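PDB 3ZQC: MYB3 from Trichomonas vaginalis, which binds a promoter DNA sequence through its Myb DNA-binding domain, the part described here, and probably acts as a sequence-specific transcription factor for RNA polymerase II. Local coordinates for residues Val52-Thr58 / Gly85-Ile91; Leu12-Tyr16 / Ile28-Leu32. Numbering follows the deposited sequence.

Overall arrangement
Tandem Myb repeats illustrate how a DNA-binding domain can be assembled from small helical units in series. Contact 2 comes first along the chain and joins helix 7-20 to the loop leading to helix 37-48, within the first repeat. Contact 1 follows in the second, where the loop between helices 37-48 and 59-71 meets the start of helix 88-99. The two share no segment; their centres lie about 25 Å apart, and their nearest atoms about 9 Å. Contact 2 is apolar and keeps about 7 Å (nearest atom) from the DNA, whereas contact 1, built around a stacked arginine, comes within about 3 Å of it. One thus helps form a repeat's partly buried apolar core, the other lies on its DNA-facing side.

Contact 1. Residues Val52-Thr58 / Gly85-Ile91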
# COMPACT_ATOMS: atom_id res chain seq x y z
N VAL A 52 0.06 7.68 4.79
CA VAL A 52 -0.23 7.17 3.46
C VAL A 52 -0.19 8.34 2.49
O VAL A 52 -0.71 9.42 2.79
CB VAL A 52 -1.61 6.49 3.36
CG1 VAL A 52 -1.70 5.39 4.41
CG2 VAL A 52 -2.71 7.51 3.54
N VAL A 53 0.44 8.15 1.33
CA VAL A 53 0.55 9.23 0.37
C VAL A 53 -0.57 9.13 -0.67
O VAL A 53 -1.01 8.03 -1.00
CB VAL A 53 1.94 9.24 -0.30
CG1 VAL A 53 1.95 8.32 -1.49
CG2 VAL A 53 2.33 10.66 -0.66
N LYS A 54 -1.02 10.27 -1.18
CA LYS A 54 -2.14 10.30 -2.13
C LYS A 54 -1.85 10.73 -3.56
O LYS A 54 -2.69 10.51 -4.43
CB LYS A 54 -3.27 11.17 -1.58
CG LYS A 54 -3.01 12.68 -1.64
CD LYS A 54 -3.88 13.37 -2.71
CE LYS A 54 -3.06 14.35 -3.57
NZ LYS A 54 -2.24 15.33 -2.77
N HIS A 55 -0.70 11.34 -3.81
CA HIS A 55 -0.38 11.79 -5.16
C HIS A 55 -0.14 10.62 -6.10
O HIS A 55 0.24 9.53 -5.68
CB HIS A 55 0.85 12.67 -5.16
CG HIS A 55 2.10 11.94 -4.83
ND1 HIS A 55 2.21 11.12 -3.72
CD2 HIS A 55 3.31 11.92 -5.43
CE1 HIS A 55 3.44 10.64 -3.66
NE2 HIS A 55 4.13 11.11 -4.68
N ALA A 56 -0.33 10.86 -7.39
CA ALA A 56 -0.15 9.82 -8.39
C ALA A 56 1.27 9.25 -8.35
O ALA A 56 2.12 9.72 -7.59
CB ALA A 56 -0.45 10.36 -9.77
N TRP A 57 1.51 8.25 -9.17
CA TRP A 57 2.81 7.63 -9.18
C TRP A 57 3.85 8.36 -10.01
O TRP A 57 3.76 8.45 -11.24
CB TRP A 57 2.70 6.18 -9.63
CG TRP A 57 1.93 5.30 -8.67
CD1 TRP A 57 0.62 4.94 -8.77
CD2 TRP A 57 2.44 4.65 -7.49
NE1 TRP A 57 0.28 4.10 -7.74
CE2 TRP A 57 1.38 3.91 -6.94
CE3 TRP A 57 3.68 4.63 -6.85
CZ2 TRP A 57 1.52 3.15 -5.78
CZ3 TRP A 57 3.82 3.88 -5.71
CH2 TRP A 57 2.75 3.15 -5.18
N THR A 58 4.84 8.91 -9.30
CA THR A 58 5.96 9.61 -9.91
C THR A 58 6.76 8.50 -10.57
O THR A 58 6.90 7.42 -9.99
CB THR A 58 6.82 10.27 -8.83
OG1 THR A 58 7.54 9.25 -8.12
CG2 THR A 58 5.96 11.01 -7.84
N GLY A 85 5.99 6.73 2.67
CA GLY A 85 4.57 6.95 2.51
C GLY A 85 3.74 6.02 1.64
O GLY A 85 2.51 6.13 1.65
N ARG A 86 4.37 5.13 0.87
CA ARG A 86 3.60 4.20 0.05
C ARG A 86 3.58 2.85 0.75
O ARG A 86 4.63 2.28 1.04
CB ARG A 86 4.24 4.04 -1.32
CG ARG A 86 4.30 5.31 -2.12
CD ARG A 86 2.97 5.67 -2.73
NE ARG A 86 3.16 6.56 -3.88
CZ ARG A 86 2.20 6.91 -4.72
NH1 ARG A 86 0.96 6.47 -4.54
NH2 ARG A 86 2.47 7.72 -5.74
N THR A 87 2.39 2.34 1.04
CA THR A 87 2.29 1.07 1.74
C THR A 87 2.80 -0.11 0.90
O THR A 87 3.25 0.08 -0.22
CB THR A 87 0.84 0.82 2.19
OG1 THR A 87 0.85 -0.14 3.26
CG2 THR A 87 -0.00 0.31 1.03
N ASP A 88 2.74 -1.32 1.45
CA ASP A 88 3.23 -2.49 0.74
C ASP A 88 2.21 -3.04 -0.24
O ASP A 88 2.55 -3.68 -1.23
CB ASP A 88 3.64 -3.59 1.75
CG ASP A 88 2.46 -4.40 2.27
OD1 ASP A 88 1.75 -3.90 3.17
OD2 ASP A 88 2.24 -5.53 1.76
N ASN A 89 0.95 -2.77 0.04
CA ASN A 89 -0.09 -3.25 -0.84
C ASN A 89 -0.15 -2.29 -2.03
O ASN A 89 -0.36 -2.69 -3.17
CB ASN A 89 -1.42 -3.28 -0.06
CG ASN A 89 -2.57 -3.78 -0.88
OD1 ASN A 89 -3.37 -3.00 -1.38
ND2 ASN A 89 -2.66 -5.09 -1.04
N ALA A 90 0.07 -1.02 -1.75
CA ALA A 90 0.05 -0.05 -2.81
C ALA A 90 1.04 -0.50 -3.87
O ALA A 90 0.70 -0.57 -5.05
CB ALA A 90 0.42 1.31 -2.28
N ILE A 91 2.26 -0.82 -3.45
CA ILE A 91 3.31 -1.25 -4.39
C ILE A 91 2.89 -2.51 -5.14
O ILE A 91 2.99 -2.58 -6.36
CB ILE A 91 4.63 -1.56 -3.66
CG1 ILE A 91 5.02 -0.40 -2.76
CG2 ILE A 91 5.73 -1.74 -4.65
CD1 ILE A 91 5.07 0.90 -3.49
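An arginine sandwiched between two aromatic rings organises this largely surface contact, which ties the loop entering the second Myb repeat to the start of its DNA-recognition helix, 88-99. The guanidinium of R86 lies almost parallel to the indole of W57 (planes at 4°), with R86 CZ 3.4 Å from the centroid of the six-membered ring of W57, a cation-pi stack. Over the opposite face of the guanidinium comes H55, centres 4.5 Å apart and planes at 28°. R86 NH2 makes weak hydrogen bonds to H55 O (2.9 Å) and to A56 O (2.7 Å), the latter near the guanidinium plane, while a salt bridge to E61 balances its charge. Further back, the backbones join directly: V53 N donates to G85 O at 2.9 Å. G85, with phi 78°, is at a site that calls for glycine, since a CB would jam against the preceding carbonyl and crowd V53 CB. The indole of W57 also packs on the helix, its CH2 3.6 Å from I91 CD1, and its NE1 bonds weakly to a DNA phosphate. Helix 59-71 completes the surroundings: T58 caps its start through E61 N, and I65 touches both W57 and I91.

Contact 2. Residues Leu12-Tyr16 / Ile28-Leu32; sequences LIREY and ITSFL
Residues L12-Y16 form a regular alpha-helical turn, with Y16 N bonded to L12 O at 2.9 Å, and face a non-regular segment, I28-L32. The latter bends through T29 and S30, where F31 N reaches back weakly to I28 O at 3.3 Å; F31 is then extended (phi/psi -125/159°) and L32 takes positive phi (41/72°). The segments run in opposite senses: L12 CA is 6.4 Å from F31 CA, and Y16 CA 6.8 Å from I28 CA. No hydrogen bond crosses between them, so side chains do the joining. I28 points its CA-to-CB bond toward the helix and, with both chi angles t, is extended; its CD1 lies 3.6 Å from I13 CD1 and 3.4 Å from Y16 CD2, while its CG1 sits 3.7 Å from the centroid of the Y16 ring (chi1 t) in a CH-pi contact over the face. F31, chi1 m, places CB 4.2 Å from L12 CB, CE1 4.3 Å from Y16 CD1 and CE2 3.9 Å from the aliphatic CG of E15. L32, also chi1 m, brings CD1 within 3.2 Å of L12 CB and 4.3 Å of I13 CG1. Such apolar interlocking of first helix and inter-helix loop is part of the hydrophobic core of a three-helix Myb repeat. Helix 37-48 extends it, laying C40, W44 and L48 against I13, while Y16 OH bonds weakly to N24 O after helix 7-20.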
# COMPACT_ATOMS: atom_id res chain seq x y z
N LEU A 12 -15.01 5.55 13.20
CA LEU A 12 -14.84 4.77 14.42
C LEU A 12 -13.37 4.42 14.58
O LEU A 12 -12.83 4.51 15.68
CB LEU A 12 -15.70 3.50 14.39
CG LEU A 12 -17.21 3.73 14.55
CD1 LEU A 12 -17.45 4.98 15.42
CD2 LEU A 12 -17.87 3.91 13.18
N ILE A 13 -12.73 4.04 13.48
CA ILE A 13 -11.31 3.71 13.52
C ILE A 13 -10.54 4.91 14.07
O ILE A 13 -9.93 4.82 15.14
CB ILE A 13 -10.75 3.40 12.10
CG1 ILE A 13 -11.25 2.04 11.59
CG2 ILE A 13 -9.21 3.43 12.15
CD1 ILE A 13 -10.59 0.82 12.23
N ARG A 14 -10.58 6.02 13.33
CA ARG A 14 -9.88 7.25 13.73
C ARG A 14 -10.09 7.56 15.21
O ARG A 14 -9.21 8.10 15.88
CB ARG A 14 -10.33 8.45 12.88
CG ARG A 14 -10.06 8.31 11.38
CD ARG A 14 -10.17 9.66 10.67
NE ARG A 14 -10.19 9.57 9.20
CZ ARG A 14 -11.28 9.29 8.47
NH1 ARG A 14 -12.46 9.07 9.07
NH2 ARG A 14 -11.19 9.23 7.14
N GLU A 15 -11.27 7.22 15.72
CA GLU A 15 -11.57 7.43 17.13
C GLU A 15 -10.73 6.46 17.96
O GLU A 15 -9.91 6.88 18.80
CB GLU A 15 -13.07 7.17 17.39
CG GLU A 15 -13.52 7.30 18.87
CD GLU A 15 -13.52 8.76 19.37
OE1 GLU A 15 -14.14 9.62 18.69
OE2 GLU A 15 -12.90 9.03 20.44
N TYR A 16 -10.94 5.17 17.71
CA TYR A 16 -10.24 4.12 18.43
C TYR A 16 -8.76 4.46 18.60
O TYR A 16 -8.25 4.56 19.72
CB TYR A 16 -10.37 2.77 17.70
CG TYR A 16 -9.65 1.68 18.45
CD1 TYR A 16 -9.93 1.45 19.80
CD2 TYR A 16 -8.64 0.93 17.86
CE1 TYR A 16 -9.20 0.53 20.54
CE2 TYR A 16 -7.91 -0.00 18.59
CZ TYR A 16 -8.19 -0.19 19.93
OH TYR A 16 -7.45 -1.07 20.68
N ILE A 28 -10.96 -3.65 19.44
CA ILE A 28 -11.55 -2.55 18.69
C ILE A 28 -12.91 -3.10 18.25
O ILE A 28 -13.54 -2.58 17.32
CB ILE A 28 -10.78 -2.12 17.41
CG1 ILE A 28 -11.41 -0.83 16.88
CG2 ILE A 28 -10.86 -3.21 16.34
CD1 ILE A 28 -10.82 -0.28 15.60
N THR A 29 -13.32 -4.19 18.89
CA THR A 29 -14.62 -4.79 18.61
C THR A 29 -15.60 -3.96 19.44
O THR A 29 -16.82 -4.05 19.27
CB THR A 29 -14.65 -6.24 19.07
OG1 THR A 29 -13.83 -7.02 18.19
CG2 THR A 29 -16.08 -6.77 19.05
N SER A 30 -15.01 -3.14 20.32
CA SER A 30 -15.73 -2.22 21.19
C SER A 30 -16.44 -1.22 20.29
O SER A 30 -17.43 -0.59 20.66
CB SER A 30 -14.75 -1.50 22.10
OG SER A 30 -13.93 -2.43 22.78
N PHE A 31 -15.89 -1.06 19.09
CA PHE A 31 -16.47 -0.19 18.08
C PHE A 31 -16.63 -1.10 16.88
O PHE A 31 -15.99 -2.15 16.81
CB PHE A 31 -15.53 0.96 17.74
CG PHE A 31 -15.16 1.81 18.91
CD1 PHE A 31 -14.39 1.29 19.95
CD2 PHE A 31 -15.56 3.14 18.97
CE1 PHE A 31 -14.02 2.08 21.03
CE2 PHE A 31 -15.20 3.93 20.04
CZ PHE A 31 -14.42 3.40 21.08
N LEU A 32 -17.51 -0.73 15.95
CA LEU A 32 -17.69 -1.53 14.74
C LEU A 32 -17.68 -3.02 15.10
O LEU A 32 -16.72 -3.75 14.82
CB LEU A 32 -16.54 -1.23 13.76
CG LEU A 32 -16.30 0.26 13.43
CD1 LEU A 32 -14.81 0.57 13.39
CD2 LEU A 32 -16.96 0.58 12.09